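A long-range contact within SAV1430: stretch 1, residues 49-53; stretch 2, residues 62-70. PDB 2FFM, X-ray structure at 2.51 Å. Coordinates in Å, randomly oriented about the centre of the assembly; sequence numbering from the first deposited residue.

Stretch 1 (49-53) EGVKS
Stretch 2 (62-70) SVDKENDAN

A beta bulge interrupts this antiparallel pairing: the register shifts by one residue between Val-51 and Ser-53, and Lys-52 is the extra residue. Its phi/psi of -95/-55 breaks the extended run, against -76/128 at Val-51 and -150/175 at Ser-53. As a result two successive amides face one carbonyl. Lys-52 N donates to Asp-64 O at 2.5 Å, and Ser-53 N donates weakly to Asp-64 O at 3.3 Å.

The N-to-C directions of strand 51-53 and strand 62-65 differ by 121°, and their axes come within 4.4 Å. Val-51 and Lys-65 form a non-hydrogen-bonded pair, CA to CA 4.4 Å, with diverging side chains. Ser-53 and Asp-64 form a hydrogen-bonded pair, CA to CA 5.2 Å. Asp-64 N returns a nearly straight bond to Ser-53 O at 3.0 Å. The side chains of this pair share a face of the sheet, Ser-53 with chi1 p and Asp-64 with chi1 m, and Ser-53 OG lies 2.9 Å from Asp-64 OD2.

Before the bulge, Glu-66 N donates to Gly-50 O at 2.6 Å. Lys-65 CA also makes a CA-H...O contact to Gly-50 O, at 3.0 Å. Gly-50 has phi/psi 116/-21, where a CB would jam against the preceding carbonyl. That CB would also sit 3.3 Å from Ala-69 CB.

The CA-to-CB bond of Lys-52 points toward the second stretch; chi1 is t, chi2 p, chi3 95° and chi4 m. Its NZ forms a very short salt bridge to Glu-66 OE2, 2.5 Å, joining opposite charges. Glu-66 is m, m, with chi3 175°. Val-51 and Val-63, both t, add an apolar contact, CG1 to CG1 4.1 Å.

A type I turn spans Glu-66 to Ala-69, closed by Ala-69 N to Glu-66 O at 3.0 Å. Lys-65 (p, t, t, p) braces it, with NZ donating to Ala-69 O at 2.6 Å and to Glu-66 O at 3.0 Å.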

# COMPACT_ATOMS: atom_id res chain seq x y z
N GLU A 49 -6.42 -9.23 -3.21
CA GLU A 49 -5.78 -10.52 -3.49
C GLU A 49 -4.38 -10.30 -4.04
O GLU A 49 -4.21 -9.76 -5.14
CB GLU A 49 -6.63 -11.29 -4.50
CG GLU A 49 -6.00 -12.56 -5.11
CD GLU A 49 -6.37 -13.85 -4.38
OE1 GLU A 49 -6.04 -14.96 -4.90
OE2 GLU A 49 -6.99 -13.74 -3.29
N GLY A 50 -3.37 -10.72 -3.29
CA GLY A 50 -2.01 -10.56 -3.74
C GLY A 50 -1.19 -9.63 -2.87
O GLY A 50 0.05 -9.67 -2.90
N VAL A 51 -1.85 -8.77 -2.11
CA VAL A 51 -1.15 -7.87 -1.22
C VAL A 51 -0.68 -8.66 -0.02
O VAL A 51 -1.46 -9.36 0.63
CB VAL A 51 -2.06 -6.72 -0.76
CG1 VAL A 51 -1.36 -5.88 0.30
CG2 VAL A 51 -2.43 -5.84 -1.96
N LYS A 52 0.61 -8.56 0.28
CA LYS A 52 1.18 -9.28 1.42
C LYS A 52 1.22 -8.40 2.67
O LYS A 52 0.69 -8.77 3.72
CB LYS A 52 2.59 -9.78 1.08
CG LYS A 52 3.34 -10.43 2.26
CD LYS A 52 2.86 -11.86 2.53
CE LYS A 52 3.76 -12.88 1.82
NZ LYS A 52 3.90 -12.58 0.36
N SER A 53 1.84 -7.23 2.57
CA SER A 53 1.93 -6.31 3.71
C SER A 53 1.99 -4.88 3.20
O SER A 53 2.10 -4.65 2.00
CB SER A 53 3.17 -6.59 4.55
OG SER A 53 4.31 -5.97 3.97
N SER A 62 4.54 1.59 1.12
CA SER A 62 5.24 0.62 0.30
C SER A 62 4.46 -0.67 0.45
O SER A 62 4.39 -1.27 1.52
CB SER A 62 6.68 0.45 0.75
OG SER A 62 7.50 1.47 0.23
N VAL A 63 3.86 -1.07 -0.66
CA VAL A 63 3.04 -2.26 -0.73
C VAL A 63 3.88 -3.45 -1.20
O VAL A 63 4.65 -3.34 -2.15
CB VAL A 63 1.88 -2.01 -1.70
CG1 VAL A 63 0.98 -3.22 -1.80
CG2 VAL A 63 1.10 -0.79 -1.24
N ASP A 64 3.73 -4.58 -0.51
CA ASP A 64 4.43 -5.81 -0.87
C ASP A 64 3.40 -6.81 -1.37
O ASP A 64 2.38 -7.04 -0.72
CB ASP A 64 5.16 -6.43 0.34
CG ASP A 64 6.34 -5.61 0.81
OD1 ASP A 64 7.20 -5.24 -0.01
OD2 ASP A 64 6.42 -5.34 2.03
N LYS A 65 3.66 -7.39 -2.54
CA LYS A 65 2.76 -8.36 -3.14
C LYS A 65 3.24 -9.76 -2.81
O LYS A 65 4.32 -9.94 -2.25
CB LYS A 65 2.74 -8.18 -4.66
CG LYS A 65 4.03 -8.64 -5.35
CD LYS A 65 3.89 -8.57 -6.87
CE LYS A 65 5.08 -9.20 -7.58
NZ LYS A 65 5.20 -10.65 -7.27
N GLU A 66 2.41 -10.75 -3.14
CA GLU A 66 2.76 -12.14 -2.92
C GLU A 66 3.75 -12.51 -4.02
O GLU A 66 3.65 -12.01 -5.14
CB GLU A 66 1.51 -13.02 -3.02
CG GLU A 66 0.48 -12.78 -1.92
CD GLU A 66 0.95 -13.29 -0.57
OE1 GLU A 66 0.24 -13.07 0.44
OE2 GLU A 66 2.03 -13.92 -0.52
N ASN A 67 4.70 -13.39 -3.70
CA ASN A 67 5.70 -13.81 -4.68
C ASN A 67 5.08 -14.41 -5.94
O ASN A 67 5.63 -14.27 -7.04
CB ASN A 67 6.64 -14.85 -4.06
CG ASN A 67 7.70 -15.34 -5.04
OD1 ASN A 67 8.55 -14.57 -5.49
ND2 ASN A 67 7.64 -16.63 -5.38
N ASP A 68 3.94 -15.06 -5.78
CA ASP A 68 3.26 -15.67 -6.90
C ASP A 68 2.33 -14.72 -7.65
O ASP A 68 1.87 -15.05 -8.75
CB ASP A 68 2.49 -16.90 -6.42
CG ASP A 68 3.37 -17.88 -5.66
OD1 ASP A 68 3.88 -17.50 -4.58
OD2 ASP A 68 3.56 -19.03 -6.13
N ALA A 69 2.05 -13.56 -7.08
CA ALA A 69 1.17 -12.60 -7.72
C ALA A 69 1.92 -11.64 -8.63
O ALA A 69 3.15 -11.52 -8.55
CB ALA A 69 0.40 -11.82 -6.66
N ASN A 70 1.18 -10.98 -9.51
CA ASN A 70 1.77 -10.01 -10.44
C ASN A 70 1.12 -8.64 -10.29
O ASN A 70 -0.08 -8.52 -10.10
CB ASN A 70 1.60 -10.49 -11.88
CG ASN A 70 0.16 -10.71 -12.25
OD1 ASN A 70 -0.36 -11.82 -12.10
ND2 ASN A 70 -0.52 -9.66 -12.72